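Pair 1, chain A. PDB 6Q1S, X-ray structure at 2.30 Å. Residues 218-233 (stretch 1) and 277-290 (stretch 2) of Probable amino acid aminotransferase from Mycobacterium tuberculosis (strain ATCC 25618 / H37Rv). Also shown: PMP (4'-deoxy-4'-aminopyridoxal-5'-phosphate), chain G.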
# COMPACT_ATOMS: atom_id res chain seq x y z
N THR A 218 -19.05 5.76 1.80
CA THR A 218 -19.84 6.85 2.37
C THR A 218 -20.97 7.23 1.43
O THR A 218 -22.10 7.50 1.87
CB THR A 218 -18.96 8.06 2.66
OG1 THR A 218 -18.34 8.50 1.45
CG2 THR A 218 -17.88 7.71 3.67
N THR A 219 -20.69 7.27 0.13
CA THR A 219 -21.73 7.61 -0.84
C THR A 219 -22.78 6.52 -0.94
O THR A 219 -23.97 6.81 -1.09
CB THR A 219 -21.10 7.87 -2.21
OG1 THR A 219 -19.88 8.60 -2.06
CG2 THR A 219 -22.05 8.68 -3.08
N GLN A 220 -22.37 5.25 -0.86
CA GLN A 220 -23.33 4.16 -0.97
C GLN A 220 -24.32 4.17 0.18
O GLN A 220 -25.52 4.00 -0.02
CB GLN A 220 -22.59 2.82 -1.04
CG GLN A 220 -23.50 1.60 -0.97
CD GLN A 220 -23.74 1.11 0.45
OE1 GLN A 220 -22.80 0.78 1.18
NE2 GLN A 220 -25.00 1.09 0.86
N GLN A 221 -23.83 4.38 1.41
CA GLN A 221 -24.72 4.38 2.56
C GLN A 221 -25.69 5.55 2.51
O GLN A 221 -26.89 5.39 2.78
CB GLN A 221 -23.92 4.41 3.86
CG GLN A 221 -23.04 3.20 4.07
CD GLN A 221 -22.40 3.17 5.44
OE1 GLN A 221 -22.96 3.68 6.41
NE2 GLN A 221 -21.21 2.57 5.53
N ALA A 222 -25.20 6.74 2.16
CA ALA A 222 -26.08 7.89 2.00
C ALA A 222 -27.06 7.67 0.86
O ALA A 222 -28.20 8.15 0.91
CB ALA A 222 -25.27 9.16 1.78
N LEU A 223 -26.64 6.96 -0.19
CA LEU A 223 -27.56 6.61 -1.27
C LEU A 223 -28.66 5.69 -0.77
O LEU A 223 -29.83 5.85 -1.14
CB LEU A 223 -26.80 5.96 -2.43
CG LEU A 223 -27.67 5.48 -3.59
CD1 LEU A 223 -28.30 6.66 -4.32
CD2 LEU A 223 -26.86 4.62 -4.56
N PHE A 224 -28.31 4.72 0.07
CA PHE A 224 -29.33 3.84 0.63
C PHE A 224 -30.33 4.62 1.48
O PHE A 224 -31.50 4.25 1.54
CB PHE A 224 -28.68 2.73 1.46
CG PHE A 224 -28.29 1.52 0.65
CD1 PHE A 224 -28.17 1.60 -0.73
CD2 PHE A 224 -28.06 0.30 1.27
CE1 PHE A 224 -27.81 0.49 -1.48
CE2 PHE A 224 -27.71 -0.81 0.52
CZ PHE A 224 -27.59 -0.72 -0.85
N GLU A 225 -29.88 5.68 2.15
CA GLU A 225 -30.79 6.45 2.99
C GLU A 225 -31.82 7.20 2.15
O GLU A 225 -33.02 7.18 2.45
CB GLU A 225 -30.01 7.42 3.87
CG GLU A 225 -29.09 6.75 4.87
CD GLU A 225 -28.43 7.75 5.80
OE1 GLU A 225 -27.61 7.33 6.65
OE2 GLU A 225 -28.72 8.96 5.67
N VAL A 226 -31.36 7.89 1.10
CA VAL A 226 -32.29 8.68 0.30
C VAL A 226 -33.19 7.77 -0.53
O VAL A 226 -34.37 8.06 -0.72
CB VAL A 226 -31.52 9.68 -0.59
CG1 VAL A 226 -31.17 10.94 0.20
CG2 VAL A 226 -30.31 9.03 -1.23
N ALA A 227 -32.64 6.66 -1.02
CA ALA A 227 -33.44 5.75 -1.85
C ALA A 227 -34.50 5.03 -1.02
O ALA A 227 -35.63 4.84 -1.48
CB ALA A 227 -32.52 4.74 -2.54
N ARG A 228 -34.15 4.62 0.20
CA ARG A 228 -35.12 3.96 1.07
C ARG A 228 -36.25 4.90 1.45
O ARG A 228 -37.41 4.48 1.55
CB ARG A 228 -34.41 3.43 2.31
CG ARG A 228 -33.75 2.08 2.08
CD ARG A 228 -32.99 1.60 3.30
NE ARG A 228 -32.30 0.34 3.03
CZ ARG A 228 -31.12 0.00 3.53
NH1 ARG A 228 -30.48 0.84 4.34
NH2 ARG A 228 -30.58 -1.17 3.22
N ALA A 229 -35.94 6.18 1.67
CA ALA A 229 -36.96 7.16 2.01
C ALA A 229 -37.86 7.51 0.83
O ALA A 229 -38.91 8.13 1.04
CB ALA A 229 -36.31 8.43 2.55
N LYS A 230 -37.49 7.13 -0.39
CA LYS A 230 -38.30 7.39 -1.57
C LYS A 230 -39.02 6.15 -2.09
O LYS A 230 -39.74 6.25 -3.09
CB LYS A 230 -37.42 7.97 -2.68
CG LYS A 230 -36.99 9.41 -2.45
CD LYS A 230 -35.98 9.85 -3.50
CE LYS A 230 -36.38 9.41 -4.90
NZ LYS A 230 -37.58 10.12 -5.41
N GLY A 231 -38.87 5.01 -1.43
CA GLY A 231 -39.56 3.80 -1.82
C GLY A 231 -38.68 2.71 -2.38
O GLY A 231 -39.19 1.61 -2.65
N TYR A 232 -37.39 2.96 -2.58
CA TYR A 232 -36.50 1.94 -3.12
C TYR A 232 -36.10 0.96 -2.02
O TYR A 232 -35.78 1.36 -0.89
CB TYR A 232 -35.25 2.56 -3.73
CG TYR A 232 -35.50 3.44 -4.93
CD1 TYR A 232 -35.84 4.78 -4.78
CD2 TYR A 232 -35.41 2.93 -6.21
CE1 TYR A 232 -36.07 5.59 -5.88
CE2 TYR A 232 -35.65 3.72 -7.32
CZ TYR A 232 -35.98 5.05 -7.15
OH TYR A 232 -36.21 5.84 -8.25
N ASP A 233 -36.10 -0.33 -2.36
CA ASP A 233 -35.63 -1.36 -1.45
C ASP A 233 -34.15 -1.61 -1.71
O ASP A 233 -33.73 -1.81 -2.85
CB ASP A 233 -36.42 -2.65 -1.63
CG ASP A 233 -37.90 -2.48 -1.33
OD1 ASP A 233 -38.73 -2.88 -2.16
OD2 ASP A 233 -38.22 -1.92 -0.26
N GLU A 277 -31.18 7.38 -15.52
CA GLU A 277 -31.27 8.84 -15.41
C GLU A 277 -31.63 9.27 -14.00
O GLU A 277 -31.19 10.33 -13.55
CB GLU A 277 -32.27 9.42 -16.41
CG GLU A 277 -32.03 9.10 -17.89
CD GLU A 277 -32.51 7.73 -18.29
OE1 GLU A 277 -33.32 7.16 -17.53
OE2 GLU A 277 -32.13 7.24 -19.37
N VAL A 278 -32.43 8.47 -13.29
CA VAL A 278 -32.79 8.84 -11.93
C VAL A 278 -31.64 8.50 -10.97
O VAL A 278 -31.50 9.14 -9.92
CB VAL A 278 -34.10 8.16 -11.50
CG1 VAL A 278 -33.92 6.67 -11.33
CG2 VAL A 278 -34.62 8.79 -10.21
N PHE A 279 -30.81 7.52 -11.32
CA PHE A 279 -29.76 7.08 -10.40
C PHE A 279 -28.78 8.20 -10.11
O PHE A 279 -28.37 8.38 -8.96
CB PHE A 279 -29.03 5.86 -10.98
CG PHE A 279 -28.16 5.15 -9.97
CD1 PHE A 279 -28.65 4.08 -9.25
CD2 PHE A 279 -26.86 5.57 -9.75
CE1 PHE A 279 -27.86 3.43 -8.32
CE2 PHE A 279 -26.06 4.93 -8.82
CZ PHE A 279 -26.56 3.86 -8.11
N ALA A 280 -28.38 8.95 -11.14
CA ALA A 280 -27.47 10.06 -10.92
C ALA A 280 -28.11 11.11 -10.01
O ALA A 280 -27.44 11.68 -9.15
CB ALA A 280 -27.06 10.68 -12.25
N GLU A 281 -29.40 11.36 -10.19
CA GLU A 281 -30.12 12.26 -9.30
C GLU A 281 -30.18 11.70 -7.88
O GLU A 281 -30.13 12.46 -6.91
CB GLU A 281 -31.52 12.53 -9.84
CG GLU A 281 -31.53 13.10 -11.25
CD GLU A 281 -32.93 13.21 -11.82
OE1 GLU A 281 -33.59 14.24 -11.57
OE2 GLU A 281 -33.36 12.26 -12.51
N LEU A 282 -30.31 10.38 -7.75
CA LEU A 282 -30.31 9.77 -6.42
C LEU A 282 -28.98 9.97 -5.72
O LEU A 282 -28.93 10.17 -4.50
CB LEU A 282 -30.65 8.28 -6.53
CG LEU A 282 -32.06 7.91 -6.97
CD1 LEU A 282 -32.31 6.43 -6.75
CD2 LEU A 282 -33.09 8.74 -6.21
N VAL A 283 -27.88 9.90 -6.47
CA VAL A 283 -26.57 10.14 -5.87
C VAL A 283 -26.40 11.63 -5.60
O VAL A 283 -25.71 12.02 -4.65
CB VAL A 283 -25.45 9.58 -6.77
CG1 VAL A 283 -24.09 9.75 -6.10
CG2 VAL A 283 -25.71 8.12 -7.08
N ASP A 284 -27.03 12.48 -6.42
CA ASP A 284 -26.96 13.92 -6.20
C ASP A 284 -27.59 14.29 -4.86
O ASP A 284 -27.04 15.10 -4.10
CB ASP A 284 -27.63 14.66 -7.35
CG ASP A 284 -26.79 14.66 -8.61
OD1 ASP A 284 -25.57 14.43 -8.51
OD2 ASP A 284 -27.34 14.89 -9.71
N ALA A 285 -28.77 13.74 -4.57
CA ALA A 285 -29.41 14.00 -3.29
C ALA A 285 -28.68 13.33 -2.13
O ALA A 285 -28.82 13.77 -0.99
CB ALA A 285 -30.87 13.55 -3.32
N ALA A 286 -27.91 12.27 -2.40
CA ALA A 286 -27.21 11.57 -1.33
C ALA A 286 -26.13 12.45 -0.72
O ALA A 286 -26.03 12.57 0.51
CB ALA A 286 -26.61 10.27 -1.86
N ILE A 287 -25.30 13.08 -1.56
CA ILE A 287 -24.19 13.89 -1.07
C ILE A 287 -24.65 15.17 -0.40
O ILE A 287 -23.84 15.85 0.25
CB ILE A 287 -23.24 14.22 -2.24
CG1 ILE A 287 -24.01 14.97 -3.33
CG2 ILE A 287 -22.61 12.95 -2.79
CD1 ILE A 287 -23.13 15.62 -4.37
N VAL A 288 -25.92 15.52 -0.53
CA VAL A 288 -26.52 16.67 0.14
C VAL A 288 -27.54 16.23 1.18
O VAL A 288 -28.16 17.08 1.84
CB VAL A 288 -27.14 17.64 -0.89
CG1 VAL A 288 -27.60 18.95 -0.27
CG2 VAL A 288 -26.14 17.93 -2.00
N SER A 289 -27.69 14.92 1.39
CA SER A 289 -28.63 14.44 2.40
C SER A 289 -28.23 14.90 3.80
O SER A 289 -29.09 14.98 4.69
CB SER A 289 -28.70 12.91 2.35
OG SER A 289 -27.46 12.33 2.71
N ASP A 290 -26.95 15.19 4.01
CA ASP A 290 -26.53 15.79 5.27
C ASP A 290 -27.12 17.19 5.44
O ASP A 290 -27.39 17.61 6.57
CB ASP A 290 -25.01 15.84 5.36
CG ASP A 290 -24.38 16.52 4.16
OD1 ASP A 290 -25.10 16.76 3.16
OD2 ASP A 290 -23.17 16.82 4.21
N1 PMP G . -13.66 1.48 -2.35
C2 PMP G . -12.38 1.94 -2.38
C2A PMP G . -11.23 0.97 -2.37
C3 PMP G . -12.12 3.40 -2.41
O3 PMP G . -10.85 3.89 -2.43
C4 PMP G . -13.29 4.31 -2.41
C4A PMP G . -13.12 5.81 -2.44
N4A PMP G . -12.43 6.20 -3.68
C5 PMP G . -14.63 3.68 -2.38
C6 PMP G . -14.73 2.29 -2.35
C5A PMP G . -15.87 4.54 -2.37
O4P PMP G . -15.94 5.28 -1.15
P PMP G . -16.62 6.74 -1.11
O1P PMP G . -15.86 7.65 -2.04
O2P PMP G . -18.06 6.61 -1.55
O3P PMP G . -16.56 7.27 0.30

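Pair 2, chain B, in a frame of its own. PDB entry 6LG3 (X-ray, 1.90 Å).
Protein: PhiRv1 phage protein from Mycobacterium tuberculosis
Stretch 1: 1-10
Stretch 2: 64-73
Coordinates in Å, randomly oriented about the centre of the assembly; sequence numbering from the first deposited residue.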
# COMPACT_ATOMS: atom_id res chain seq x y z
N PRO B 1 -14.69 5.34 -1.86
CA PRO B 1 -13.28 5.76 -1.83
C PRO B 1 -12.60 5.32 -0.54
O PRO B 1 -13.30 5.05 0.44
CB PRO B 1 -13.37 7.28 -1.92
CG PRO B 1 -14.66 7.60 -1.24
CD PRO B 1 -15.60 6.46 -1.55
N LEU B 2 -11.28 5.24 -0.55
CA LEU B 2 -10.54 4.83 0.64
C LEU B 2 -10.33 6.02 1.55
O LEU B 2 -10.06 7.14 1.09
CB LEU B 2 -9.20 4.21 0.25
CG LEU B 2 -9.21 2.98 -0.65
CD1 LEU B 2 -7.79 2.51 -0.89
CD2 LEU B 2 -10.04 1.86 -0.04
N THR B 3 -10.45 5.79 2.86
CA THR B 3 -10.23 6.83 3.85
C THR B 3 -8.73 7.06 4.07
O THR B 3 -7.89 6.27 3.62
CB THR B 3 -10.90 6.46 5.17
OG1 THR B 3 -10.16 5.42 5.80
CG2 THR B 3 -12.32 5.97 4.94
N ASN B 4 -8.40 8.14 4.78
CA ASN B 4 -6.99 8.42 5.08
C ASN B 4 -6.35 7.29 5.89
O ASN B 4 -5.21 6.90 5.62
CB ASN B 4 -6.85 9.75 5.81
CG ASN B 4 -6.70 10.92 4.86
OD1 ASN B 4 -6.25 10.76 3.73
ND2 ASN B 4 -7.07 12.11 5.33
N ASP B 5 -7.07 6.77 6.89
CA ASP B 5 -6.53 5.68 7.69
C ASP B 5 -6.38 4.40 6.87
O ASP B 5 -5.41 3.65 7.06
CB ASP B 5 -7.40 5.44 8.92
CG ASP B 5 -7.27 6.54 9.94
OD1 ASP B 5 -8.25 6.81 10.66
OD2 ASP B 5 -6.17 7.14 10.03
N GLU B 6 -7.32 4.15 5.96
CA GLU B 6 -7.19 2.98 5.09
C GLU B 6 -5.99 3.12 4.16
O GLU B 6 -5.26 2.15 3.95
CB GLU B 6 -8.48 2.77 4.30
CG GLU B 6 -9.60 2.15 5.13
CD GLU B 6 -10.94 2.18 4.41
OE1 GLU B 6 -11.12 3.03 3.51
OE2 GLU B 6 -11.82 1.35 4.74
N ARG B 7 -5.77 4.31 3.60
CA ARG B 7 -4.59 4.52 2.76
C ARG B 7 -3.31 4.34 3.56
O ARG B 7 -2.34 3.74 3.08
CB ARG B 7 -4.62 5.91 2.10
CG ARG B 7 -5.78 6.13 1.14
CD ARG B 7 -5.74 7.53 0.52
NE ARG B 7 -7.05 7.94 0.03
CZ ARG B 7 -7.48 7.75 -1.22
NH1 ARG B 7 -6.70 7.16 -2.12
NH2 ARG B 7 -8.70 8.15 -1.57
N GLN B 8 -3.29 4.87 4.79
CA GLN B 8 -2.12 4.73 5.65
C GLN B 8 -1.82 3.25 5.92
O GLN B 8 -0.66 2.82 5.84
CB GLN B 8 -2.36 5.49 6.95
CG GLN B 8 -1.13 5.77 7.77
CD GLN B 8 -1.39 6.79 8.86
OE1 GLN B 8 -1.31 8.00 8.63
NE2 GLN B 8 -1.71 6.31 10.06
N LEU B 9 -2.85 2.46 6.21
CA LEU B 9 -2.64 1.03 6.44
C LEU B 9 -2.13 0.33 5.18
O LEU B 9 -1.23 -0.51 5.25
CB LEU B 9 -3.94 0.40 6.95
CG LEU B 9 -3.91 -1.09 7.28
CD1 LEU B 9 -2.72 -1.44 8.16
CD2 LEU B 9 -5.22 -1.46 7.97
N MET B 10 -2.68 0.68 4.01
CA MET B 10 -2.18 0.08 2.78
C MET B 10 -0.71 0.43 2.56
O MET B 10 0.07 -0.41 2.10
CB MET B 10 -3.03 0.52 1.58
CG MET B 10 -4.47 -0.05 1.58
SD MET B 10 -4.52 -1.83 1.26
CE MET B 10 -4.05 -1.94 -0.48
N ASP B 64 -8.61 -7.40 1.57
CA ASP B 64 -10.06 -7.41 1.64
C ASP B 64 -10.57 -6.09 2.21
O ASP B 64 -10.00 -5.56 3.17
CB ASP B 64 -10.52 -8.57 2.52
CG ASP B 64 -11.99 -8.56 2.76
OD1 ASP B 64 -12.39 -8.18 3.86
OD2 ASP B 64 -12.74 -8.95 1.84
N ARG B 65 -11.64 -5.54 1.62
CA ARG B 65 -12.10 -4.21 2.03
C ARG B 65 -12.70 -4.22 3.44
O ARG B 65 -12.54 -3.25 4.18
CB ARG B 65 -13.14 -3.66 1.04
CG ARG B 65 -12.57 -3.23 -0.32
CD ARG B 65 -11.84 -1.89 -0.27
NE ARG B 65 -12.66 -0.79 0.23
CZ ARG B 65 -13.27 0.12 -0.53
NH1 ARG B 65 -13.18 0.05 -1.85
NH2 ARG B 65 -13.98 1.09 0.03
N ASP B 66 -13.44 -5.28 3.80
CA ASP B 66 -13.96 -5.37 5.17
C ASP B 66 -12.82 -5.48 6.18
O ASP B 66 -12.84 -4.82 7.23
CB ASP B 66 -14.91 -6.56 5.31
CG ASP B 66 -16.21 -6.36 4.55
OD1 ASP B 66 -16.78 -7.36 4.07
OD2 ASP B 66 -16.65 -5.20 4.44
N TRP B 67 -11.83 -6.33 5.90
CA TRP B 67 -10.67 -6.43 6.78
C TRP B 67 -9.95 -5.09 6.90
O TRP B 67 -9.56 -4.68 8.00
CB TRP B 67 -9.73 -7.52 6.26
CG TRP B 67 -8.48 -7.71 7.08
CD1 TRP B 67 -8.28 -8.61 8.08
CD2 TRP B 67 -7.25 -6.97 6.96
NE1 TRP B 67 -7.01 -8.49 8.59
CE2 TRP B 67 -6.36 -7.48 7.92
CE3 TRP B 67 -6.83 -5.93 6.13
CZ2 TRP B 67 -5.07 -6.99 8.07
CZ3 TRP B 67 -5.54 -5.44 6.29
CH2 TRP B 67 -4.68 -5.97 7.25
N LEU B 68 -9.77 -4.39 5.77
CA LEU B 68 -9.06 -3.11 5.79
C LEU B 68 -9.85 -2.06 6.57
O LEU B 68 -9.27 -1.28 7.34
CB LEU B 68 -8.81 -2.63 4.36
CG LEU B 68 -7.94 -1.38 4.21
CD1 LEU B 68 -6.51 -1.67 4.57
CD2 LEU B 68 -8.03 -0.84 2.79
N ALA B 69 -11.16 -2.02 6.38
CA ALA B 69 -11.99 -1.07 7.12
C ALA B 69 -11.93 -1.36 8.62
O ALA B 69 -11.79 -0.43 9.43
CB ALA B 69 -13.43 -1.12 6.61
N PHE B 70 -12.02 -2.63 9.01
CA PHE B 70 -11.96 -2.96 10.43
C PHE B 70 -10.61 -2.56 11.03
O PHE B 70 -10.55 -1.85 12.04
CB PHE B 70 -12.22 -4.45 10.65
CG PHE B 70 -12.19 -4.86 12.10
CD1 PHE B 70 -13.27 -4.58 12.92
CD2 PHE B 70 -11.09 -5.51 12.63
CE1 PHE B 70 -13.26 -4.95 14.25
CE2 PHE B 70 -11.07 -5.88 13.97
CZ PHE B 70 -12.16 -5.60 14.78
N HIS B 71 -9.51 -3.00 10.42
CA HIS B 71 -8.21 -2.69 11.01
C HIS B 71 -7.85 -1.21 10.93
O HIS B 71 -7.05 -0.74 11.75
CB HIS B 71 -7.12 -3.56 10.38
CG HIS B 71 -7.13 -4.96 10.89
ND1 HIS B 71 -8.11 -5.87 10.56
CD2 HIS B 71 -6.31 -5.60 11.76
CE1 HIS B 71 -7.88 -7.01 11.17
NE2 HIS B 71 -6.79 -6.88 11.91
N ALA B 72 -8.42 -0.47 9.98
CA ALA B 72 -8.13 0.96 9.93
C ALA B 72 -8.97 1.75 10.93
O ALA B 72 -8.52 2.80 11.42
CB ALA B 72 -8.36 1.51 8.52
N SER B 73 -10.17 1.28 11.27
CA SER B 73 -11.06 2.08 12.10
C SER B 73 -11.07 1.67 13.57
O SER B 73 -11.55 2.45 14.40
CB SER B 73 -12.49 2.05 11.53
OG SER B 73 -13.00 0.74 11.47
O HOH W 1 -13.62 2.77 2.09
O HOH W 2 -12.41 -0.57 3.11

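The sharpest difference between the two pairs lies at one matched position, Leu223(A) in pair 1 and Glu6(B) in pair 2. Leu223(A) is a purely apolar knob: it sits among Ala286(A), Val283(A), Phe279(A) and Leu282(A), with CD2 3.6 Å from CZ of Phe279(A) and CD1 3.6 Å from CB of Leu282(A). Glu6(B) enters the equivalent place with a carboxylate. Its aliphatic part still packs, CG lying 3.7 Å from CB of Ala72(B) and CB 3.9 Å from CD2 of Leu68(B), but its oxygens need polar partners. OE1 accepts from N of Thr3(B) at 2.9 Å, and two waters serve the rest: water 1 donates to OE1 and to O of Pro1(B), while water 2 donates to OE2 (2.6 Å from its O) and accepts from NE of Arg65(B) (2.9 Å from its O). Arg65(B) occupies the position of Phe279(A), so a leucine beside an aromatic ring is replaced by a glutamate joined to an arginine through water.

The frame around these side chains is the same. In each pair two helices cross steeply, at 105° in pair 1 and 103° in pair 2, with axes 8.4 and 8.7 Å apart at closest approach; the central residues superpose with an RMSD of 0.6 Å. Neither crossing has a direct hydrogen bond between its stretches. The close approach is made at a shared alanine, Ala286(A) matching Ala72(B). CA of Ala286(A) is 5.0 Å from CA of Leu223(A), and CA of Ala72(B) is 5.3 Å from CA of Glu6(B). The small methyl points toward the opposing helix in both.

One turn further along the first helix, Val226(A) matches Leu9(B). The valine reaches the alanine with CG2 4.0 Å from CB of Ala286(A). The longer leucine becomes the knob of pair 2, among Ala72(B), Leu68(B), His71(B) and Trp67(B), its CD2 3.6 Å from CD1 of Leu68(B). Leu282(A) and Leu68(B) coincide in backbone and are heavily covered in both pairs, but they differ in rotamer, chi1 being m in the former and t in the latter. At the next matched position, CG of Met10(B) lies 3.8 Å from CD2 of Leu68(B), while Ala227(A), whose side chain is a single methyl, covers little. In pair 1, Leu282(A) also places CD1 over one face of the Tyr232(A) ring, 4.1 Å from its centroid.

In pair 1, OG1 of Thr219(A) donates to O2P of PMP at 2.7 Å, as suits an aminotransferase. In pair 2, Thr3(B), which falls on Gln220(A), is the N-cap, its OG1 accepting from N of Glu6(B) at 3.1 Å; Gln220(A) itself is already within its helix.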